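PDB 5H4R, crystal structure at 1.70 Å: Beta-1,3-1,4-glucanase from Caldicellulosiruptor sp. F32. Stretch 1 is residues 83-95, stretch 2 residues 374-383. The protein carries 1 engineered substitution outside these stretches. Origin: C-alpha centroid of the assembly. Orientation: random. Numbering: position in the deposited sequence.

Stretch 1 83-95: KQMIDTVKKAGFN
Stretch 2 374-383: LLDRKTLKWV

A helix can be held against a hairpin distant in sequence mainly by shape and apolar contact, with polar groups served inside each partner or by solvent. Residues 83-95 and 374-383 of this glucanase illustrate the principle: they bury 495 Å² between them, yet no direct hydrogen bond joins them.

Stretch 1 begins as a helix from Lys83, with phi/psi near -62/-42. Stretch 2 doubles back on itself: Val383 N donates to Leu374 O (2.8 Å) and Asp376 N to Lys381 O (2.9 Å), pairing two short, weakly bonded strands. The turn between them is tightened by Thr379 (chi1 p), whose OG1 donates to Asp376 OD2 (2.7 Å) and accepts from Lys381 N (3.2 Å); Leu380 leaves it at positive phi (60/29). The CA atoms of Met85 and Leu380 lie 6.4 Å apart, those of Val89 and Leu375 8.1 Å, and those of Ala92 and Trp382 9.1 Å, so the helix advances from the turn toward Trp382.

Lys83 (t, t, t, m) makes no contact with the hairpin; its NZ forms a salt bridge with Asp87 OD1 at 2.8 Å, one turn along the helix. Gln84 (chi1 t, chi2 t) starts the interface, its CD 3.3 Å from Leu380 CD1. Met85, extended through chi1 and chi2 and then m, leaves the backbone sideways, but its end comes nearer the hairpin. Its CB lies 3.8 Å from Leu380 CD2, its CG 4.0 Å from Leu375 CD2, and its SD 3.6 Å from Arg377 CD, an aliphatic carbon of a side chain whose guanidinium is hydrogen-bonded elsewhere in the structure. Leu380 (m, t) spans Gln84, Met85 and Thr88, and Leu375 (t, p) spans Met85, Thr88 and Val89.

Thr88 (chi1 m) points toward the hairpin with both branches in contact: CG2 is 3.9 Å from Leu375 CD1 and 3.7 Å from Trp382 NE1, and OG1 is 4.0 Å from Leu380 CD1. The indole nitrogen is satisfied by a water, to which NE1 donates at 2.9 Å and which in turn donates to Thr88 O at 2.8 Å. This water gives a largely apolar contact a polar bridge. Val89 (chi1 t) sets CG2 4.0 Å from Leu375 CD2, while its CA lies at the edge of the indole, 4.0 Å from Trp382 CZ2.

Trp382 (chi1 m, chi2 95°) then accompanies the helix to its close. Ala92 points toward it, and the small side chain permits a tight approach, CB to CZ2 3.4 Å. Gly93, at phi/psi 116/-5, ends the helical path in a Schellman motif: Gly93 N bonds to Lys90 O (2.9 Å) and Phe94 N, weakly, to Val89 O (3.4 Å). A CB here would be jammed against the preceding carbonyl oxygen. The chain then turns aside to Phe94 (chi1 m, chi2 -82°), whose CE2 meets Trp382 CH2 obliquely at 3.8 Å. Asn95 (chi1 t) continues beyond reach of the hairpin.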

ATOM      1  N   LYS A  83     -11.436 -10.574 -14.612  1.00 13.45           N
ATOM      2  CA  LYS A  83     -12.552  -9.780 -14.102  1.00 13.67           C
ATOM      3  C   LYS A  83     -13.340 -10.552 -13.046  1.00 13.62           C
ATOM      4  O   LYS A  83     -13.760  -9.981 -12.032  1.00 14.03           O
ATOM      5  CB  LYS A  83     -13.475  -9.311 -15.229  1.00 20.69           C
ATOM      6  CG  LYS A  83     -14.395  -8.188 -14.694  1.00 24.12           C
ATOM      7  CD  LYS A  83     -15.373  -7.649 -15.693  1.00 55.01           C
ATOM      8  CE  LYS A  83     -16.278  -6.637 -15.005  1.00 39.64           C
ATOM      9  NZ  LYS A  83     -17.215  -7.265 -14.026  1.00 27.55           N
ATOM     10  N   GLN A  84     -13.517 -11.866 -13.237  1.00 14.61           N
ATOM     11  CA  GLN A  84     -14.235 -12.647 -12.235  1.00 15.01           C
ATOM     12  C   GLN A  84     -13.534 -12.570 -10.882  1.00 13.74           C
ATOM     13  O   GLN A  84     -14.182 -12.520  -9.834  1.00 15.37           O
ATOM     14  CB  GLN A  84     -14.372 -14.104 -12.698  1.00 19.96           C
ATOM     15  CG  GLN A  84     -15.266 -14.946 -11.817  1.00 38.14           C
ATOM     16  CD  GLN A  84     -15.396 -16.395 -12.296  1.00 52.93           C
ATOM     17  OE1 GLN A  84     -14.771 -16.803 -13.275  1.00 40.63           O
ATOM     18  NE2 GLN A  84     -16.217 -17.174 -11.599  1.00 55.23           N
ATOM     19  N   MET A  85     -12.214 -12.564 -10.886  1.00 12.27           N
ATOM     20  CA  MET A  85     -11.476 -12.466  -9.633  1.00 11.12           C
ATOM     21  C   MET A  85     -11.760 -11.148  -8.929  1.00 12.37           C
ATOM     22  O   MET A  85     -12.027 -11.116  -7.726  1.00 12.50           O
ATOM     23  CB  MET A  85      -9.992 -12.613  -9.933  1.00 16.40           C
ATOM     24  CG  MET A  85      -9.100 -12.619  -8.725  1.00 18.31           C
ATOM     25  SD  MET A  85      -7.374 -12.654  -9.249  1.00 17.41           S
ATOM     26  CE  MET A  85      -7.366 -14.049 -10.296  1.00 10.13           C
ATOM     27  N   ILE A  86     -11.707 -10.039  -9.667  1.00 10.02           N
ATOM     28  CA  ILE A  86     -11.982  -8.750  -9.045  1.00 10.47           C
ATOM     29  C   ILE A  86     -13.443  -8.671  -8.607  1.00 12.04           C
ATOM     30  O   ILE A  86     -13.756  -8.105  -7.554  1.00 10.71           O
ATOM     31  CB  ILE A  86     -11.595  -7.615 -10.004  1.00 12.84           C
ATOM     32  CG1 ILE A  86     -10.131  -7.776 -10.459  1.00 11.68           C
ATOM     33  CG2 ILE A  86     -11.841  -6.250  -9.362  1.00 14.43           C
ATOM     34  CD1 ILE A  86      -9.160  -7.967  -9.328  1.00 12.34           C
ATOM     35  N   ASP A  87     -14.359  -9.232  -9.403  1.00 13.27           N
ATOM     36  CA  ASP A  87     -15.764  -9.331  -8.993  1.00 13.09           C
ATOM     37  C   ASP A  87     -15.900 -10.027  -7.646  1.00 12.74           C
ATOM     38  O   ASP A  87     -16.715  -9.629  -6.804  1.00 13.91           O
ATOM     39  CB  ASP A  87     -16.575 -10.130 -10.002  1.00 14.30           C
ATOM     40  CG  ASP A  87     -16.740  -9.458 -11.358  1.00 18.66           C
ATOM     41  OD1 ASP A  87     -16.431  -8.257 -11.546  1.00 16.43           O
ATOM     42  OD2 ASP A  87     -17.223 -10.185 -12.254  1.00 18.18           O
ATOM     43  N   THR A  88     -15.140 -11.107  -7.455  1.00 12.46           N
ATOM     44  CA  THR A  88     -15.179 -11.868  -6.212  1.00 14.46           C
ATOM     45  C   THR A  88     -14.709 -11.026  -5.028  1.00 11.99           C
ATOM     46  O   THR A  88     -15.321 -11.058  -3.956  1.00 12.66           O
ATOM     47  CB  THR A  88     -14.325 -13.126  -6.381  1.00 13.64           C
ATOM     48  OG1 THR A  88     -14.919 -13.962  -7.386  1.00 15.12           O
ATOM     49  CG2 THR A  88     -14.240 -13.919  -5.083  1.00 14.15           C
ATOM     50  N   VAL A  89     -13.647 -10.244  -5.225  1.00 12.09           N
ATOM     51  CA  VAL A  89     -13.133  -9.353  -4.184  1.00 11.15           C
ATOM     52  C   VAL A  89     -14.176  -8.295  -3.822  1.00 11.40           C
ATOM     53  O   VAL A  89     -14.445  -8.050  -2.639  1.00 11.10           O
ATOM     54  CB  VAL A  89     -11.814  -8.719  -4.647  1.00 10.17           C
ATOM     55  CG1 VAL A  89     -11.360  -7.616  -3.694  1.00 10.41           C
ATOM     56  CG2 VAL A  89     -10.712  -9.779  -4.784  1.00 11.73           C
ATOM     57  N   LYS A  90     -14.802  -7.674  -4.838  1.00 10.70           N
ATOM     58  CA  LYS A  90     -15.874  -6.727  -4.557  1.00 12.21           C
ATOM     59  C   LYS A  90     -17.026  -7.389  -3.800  1.00 12.29           C
ATOM     60  O   LYS A  90     -17.549  -6.826  -2.832  1.00 12.76           O
ATOM     61  CB  LYS A  90     -16.381  -6.112  -5.862  1.00 13.03           C
ATOM     62  CG  LYS A  90     -17.587  -5.176  -5.697  1.00 12.73           C
ATOM     63  CD  LYS A  90     -17.158  -3.794  -5.211  1.00 17.57           C
ATOM     64  CE  LYS A  90     -18.344  -2.821  -5.089  1.00 24.27           C
ATOM     65  NZ  LYS A  90     -19.121  -2.679  -6.338  1.00 38.41           N
ATOM     66  N   LYS A  91     -17.474  -8.562  -4.261  1.00 12.93           N
ATOM     67  CA  LYS A  91     -18.617  -9.219  -3.637  1.00 14.83           C
ATOM     68  C   LYS A  91     -18.378  -9.507  -2.160  1.00 14.58           C
ATOM     69  O   LYS A  91     -19.337  -9.555  -1.369  1.00 15.73           O
ATOM     70  CB  LYS A  91     -18.936 -10.518  -4.390  1.00 15.31           C
ATOM     71  CG  LYS A  91     -19.999 -11.374  -3.764  1.00 22.94           C
ATOM     72  CD  LYS A  91     -20.456 -12.455  -4.745  1.00 38.46           C
ATOM     73  CE  LYS A  91     -21.188 -13.598  -4.045  1.00 53.49           C
ATOM     74  NZ  LYS A  91     -22.319 -13.117  -3.211  1.00 57.59           N
ATOM     75  N   ALA A  92     -17.121  -9.744  -1.775  1.00 14.49           N
ATOM     76  CA  ALA A  92     -16.806 -10.048  -0.387  1.00 13.97           C
ATOM     77  C   ALA A  92     -16.881  -8.823   0.508  1.00 12.97           C
ATOM     78  O   ALA A  92     -16.881  -8.973   1.742  1.00 14.21           O
ATOM     79  CB  ALA A  92     -15.419 -10.671  -0.299  1.00 14.63           C
ATOM     80  N   GLY A  93     -16.992  -7.631  -0.072  1.00 11.94           N
ATOM     81  CA  GLY A  93     -17.143  -6.410   0.698  1.00 16.94           C
ATOM     82  C   GLY A  93     -16.016  -5.415   0.562  1.00 12.52           C
ATOM     83  O   GLY A  93     -16.119  -4.321   1.134  1.00 11.91           O
ATOM     84  N   PHE A  94     -14.928  -5.737  -0.144  1.00 10.22           N
ATOM     85  CA  PHE A  94     -13.858  -4.771  -0.365  1.00  9.43           C
ATOM     86  C   PHE A  94     -14.334  -3.698  -1.337  1.00 12.31           C
ATOM     87  O   PHE A  94     -15.001  -3.998  -2.322  1.00 12.35           O
ATOM     88  CB  PHE A  94     -12.621  -5.471  -0.916  1.00  9.61           C
ATOM     89  CG  PHE A  94     -11.989  -6.444   0.065  1.00  8.86           C
ATOM     90  CD1 PHE A  94     -11.131  -5.997   1.068  1.00  8.56           C
ATOM     91  CD2 PHE A  94     -12.287  -7.800  -0.007  1.00  9.33           C
ATOM     92  CE1 PHE A  94     -10.563  -6.890   1.942  1.00  8.73           C
ATOM     93  CE2 PHE A  94     -11.726  -8.701   0.883  1.00 10.12           C
ATOM     94  CZ  PHE A  94     -10.867  -8.240   1.869  1.00  9.21           C
ATOM     95  N   ASN A  95     -14.007  -2.442  -1.053  1.00  9.26           N
ATOM     96  CA  ASN A  95     -14.353  -1.376  -1.980  1.00  9.39           C
ATOM     97  C   ASN A  95     -13.140  -0.697  -2.585  1.00  9.11           C
ATOM     98  O   ASN A  95     -13.306   0.232  -3.394  1.00 12.47           O
ATOM     99  CB  ASN A  95     -15.234  -0.324  -1.308  1.00 10.41           C
ATOM    100  CG  ASN A  95     -16.091   0.410  -2.316  1.00 18.71           C
ATOM    101  OD1 ASN A  95     -16.510  -0.174  -3.326  1.00 16.00           O
ATOM    102  ND2 ASN A  95     -16.350   1.690  -2.071  1.00 17.63           N
ATOM    103  N   LEU A 374      -5.616 -14.735   1.269  1.00  9.90           N
ATOM    104  CA  LEU A 374      -7.005 -14.929   1.677  1.00 10.09           C
ATOM    105  C   LEU A 374      -7.839 -15.574   0.582  1.00  8.59           C
ATOM    106  O   LEU A 374      -8.531 -16.568   0.841  1.00  9.58           O
ATOM    107  CB  LEU A 374      -7.636 -13.582   2.080  1.00 11.03           C
ATOM    108  CG  LEU A 374      -6.931 -12.837   3.209  1.00  9.16           C
ATOM    109  CD1 LEU A 374      -7.624 -11.510   3.458  1.00 11.95           C
ATOM    110  CD2 LEU A 374      -6.856 -13.637   4.509  1.00 10.24           C
ATOM    111  N   LEU A 375      -7.758 -15.049  -0.628  1.00  9.20           N
ATOM    112  CA  LEU A 375      -8.476 -15.571  -1.777  1.00 12.82           C
ATOM    113  C   LEU A 375      -7.591 -16.571  -2.522  1.00 10.30           C
ATOM    114  O   LEU A 375      -6.490 -16.217  -2.961  1.00 10.85           O
ATOM    115  CB  LEU A 375      -8.869 -14.414  -2.697  1.00 10.30           C
ATOM    116  CG  LEU A 375      -9.632 -14.858  -3.946  1.00 11.54           C
ATOM    117  CD1 LEU A 375     -10.983 -15.486  -3.624  1.00 10.08           C
ATOM    118  CD2 LEU A 375      -9.787 -13.642  -4.868  1.00 13.30           C
ATOM    119  N   ASP A 376      -8.067 -17.811  -2.678  1.00  9.43           N
ATOM    120  CA  ASP A 376      -7.390 -18.760  -3.569  1.00 10.06           C
ATOM    121  C   ASP A 376      -7.752 -18.371  -4.998  1.00 11.47           C
ATOM    122  O   ASP A 376      -8.861 -18.625  -5.470  1.00 11.28           O
ATOM    123  CB  ASP A 376      -7.790 -20.199  -3.271  1.00 11.09           C
ATOM    124  CG  ASP A 376      -7.041 -21.203  -4.145  1.00 15.79           C
ATOM    125  OD1 ASP A 376      -5.792 -21.135  -4.201  1.00 19.25           O
ATOM    126  OD2 ASP A 376      -7.683 -22.045  -4.793  1.00 21.90           O
ATOM    127  N   ARG A 377      -6.819 -17.732  -5.699  1.00 10.88           N
ATOM    128  CA  ARG A 377      -7.168 -17.147  -6.991  1.00 11.61           C
ATOM    129  C   ARG A 377      -7.548 -18.202  -8.029  1.00 13.22           C
ATOM    130  O   ARG A 377      -8.369 -17.924  -8.912  1.00 15.79           O
ATOM    131  CB  ARG A 377      -6.026 -16.268  -7.482  1.00 11.76           C
ATOM    132  CG  ARG A 377      -5.850 -15.053  -6.624  1.00 13.04           C
ATOM    133  CD  ARG A 377      -4.804 -14.135  -7.199  1.00 11.20           C
ATOM    134  NE  ARG A 377      -4.289 -13.246  -6.161  1.00 10.15           N
ATOM    135  CZ  ARG A 377      -3.295 -12.384  -6.367  1.00 10.57           C
ATOM    136  NH1 ARG A 377      -2.747 -12.275  -7.558  1.00 11.95           N
ATOM    137  NH2 ARG A 377      -2.855 -11.635  -5.362  1.00  9.91           N
ATOM    138  N   LYS A 378      -6.975 -19.412  -7.957  1.00 14.06           N
ATOM    139  CA  LYS A 378      -7.254 -20.417  -8.976  1.00 15.91           C
ATOM    140  C   LYS A 378      -8.703 -20.907  -8.911  1.00 16.32           C
ATOM    141  O   LYS A 378      -9.288 -21.249  -9.949  1.00 17.86           O
ATOM    142  CB  LYS A 378      -6.276 -21.585  -8.825  1.00 17.17           C
ATOM    143  CG  LYS A 378      -6.345 -22.631  -9.933  1.00 25.98           C
ATOM    144  CD  LYS A 378      -5.152 -23.581  -9.845  1.00 46.74           C
ATOM    145  CE  LYS A 378      -4.943 -24.394 -11.128  1.00 50.31           C
ATOM    146  NZ  LYS A 378      -5.716 -25.661 -11.127  1.00 47.91           N
ATOM    147  N   THR A 379      -9.281 -20.982  -7.708  1.00 15.25           N
ATOM    148  CA  THR A 379     -10.643 -21.477  -7.525  1.00 17.09           C
ATOM    149  C   THR A 379     -11.646 -20.372  -7.258  1.00 14.92           C
ATOM    150  O   THR A 379     -12.856 -20.628  -7.315  1.00 15.78           O
ATOM    151  CB  THR A 379     -10.705 -22.455  -6.345  1.00 20.22           C
ATOM    152  OG1 THR A 379     -10.311 -21.780  -5.145  1.00 15.48           O
ATOM    153  CG2 THR A 379      -9.808 -23.661  -6.597  1.00 21.59           C
ATOM    154  N   LEU A 380     -11.159 -19.181  -6.924  1.00 14.61           N
ATOM    155  CA  LEU A 380     -11.965 -18.045  -6.484  1.00 12.81           C
ATOM    156  C   LEU A 380     -12.748 -18.362  -5.217  1.00 15.56           C
ATOM    157  O   LEU A 380     -13.818 -17.795  -4.961  1.00 17.54           O
ATOM    158  CB  LEU A 380     -12.887 -17.565  -7.596  1.00 14.40           C
ATOM    159  CG  LEU A 380     -12.134 -17.068  -8.824  1.00 19.44           C
ATOM    160  CD1 LEU A 380     -13.118 -16.616  -9.857  1.00 27.20           C
ATOM    161  CD2 LEU A 380     -11.155 -15.936  -8.508  1.00 23.75           C
ATOM    162  N   LYS A 381     -12.201 -19.257  -4.406  1.00 13.00           N
ATOM    163  CA  LYS A 381     -12.739 -19.545  -3.091  1.00 15.23           C
ATOM    164  C   LYS A 381     -11.934 -18.833  -2.014  1.00 13.93           C
ATOM    165  O   LYS A 381     -10.698 -18.740  -2.080  1.00 11.79           O
ATOM    166  CB  LYS A 381     -12.738 -21.050  -2.830  1.00 13.60           C
ATOM    167  CG  LYS A 381     -13.701 -21.806  -3.758  1.00 19.52           C
ATOM    168  CD  LYS A 381     -14.002 -23.202  -3.276  1.00 32.40           C
ATOM    169  CE  LYS A 381     -14.650 -24.024  -4.390  1.00 48.79           C
ATOM    170  NZ  LYS A 381     -15.617 -23.213  -5.196  1.00 56.70           N
ATOM    171  N   TRP A 382     -12.635 -18.337  -0.996  1.00 12.59           N
ATOM    172  CA  TRP A 382     -11.942 -17.727   0.132  1.00 11.01           C
ATOM    173  C   TRP A 382     -11.443 -18.840   1.051  1.00 10.56           C
ATOM    174  O   TRP A 382     -12.233 -19.660   1.547  1.00 12.25           O
ATOM    175  CB  TRP A 382     -12.857 -16.752   0.886  1.00 10.84           C
ATOM    176  CG  TRP A 382     -13.231 -15.578   0.050  1.00  9.88           C
ATOM    177  CD1 TRP A 382     -14.362 -15.444  -0.690  1.00 15.95           C
ATOM    178  CD2 TRP A 382     -12.442 -14.399  -0.192  1.00 10.95           C
ATOM    179  NE1 TRP A 382     -14.349 -14.247  -1.369  1.00 14.31           N
ATOM    180  CE2 TRP A 382     -13.182 -13.586  -1.072  1.00 14.13           C
ATOM    181  CE3 TRP A 382     -11.201 -13.944   0.271  1.00  9.46           C
ATOM    182  CZ2 TRP A 382     -12.722 -12.346  -1.514  1.00 11.55           C
ATOM    183  CZ3 TRP A 382     -10.745 -12.699  -0.172  1.00 10.03           C
ATOM    184  CH2 TRP A 382     -11.497 -11.930  -1.066  1.00 11.53           C
ATOM    185  N   VAL A 383     -10.131 -18.871   1.275  1.00 10.52           N
ATOM    186  CA  VAL A 383      -9.551 -19.864   2.179  1.00  8.99           C
ATOM    187  C   VAL A 383      -9.828 -19.498   3.633  1.00  9.66           C
ATOM    188  O   VAL A 383     -10.046 -20.379   4.479  1.00 11.27           O
ATOM    189  CB  VAL A 383      -8.046 -19.981   1.902  1.00  9.37           C
ATOM    190  CG1 VAL A 383      -7.405 -20.949   2.883  1.00 13.61           C
ATOM    191  CG2 VAL A 383      -7.823 -20.466   0.487  1.00  9.94           C
TER
HETATM  192  O   HOH W   1     -16.685 -13.187  -2.798  1.00 13.75           O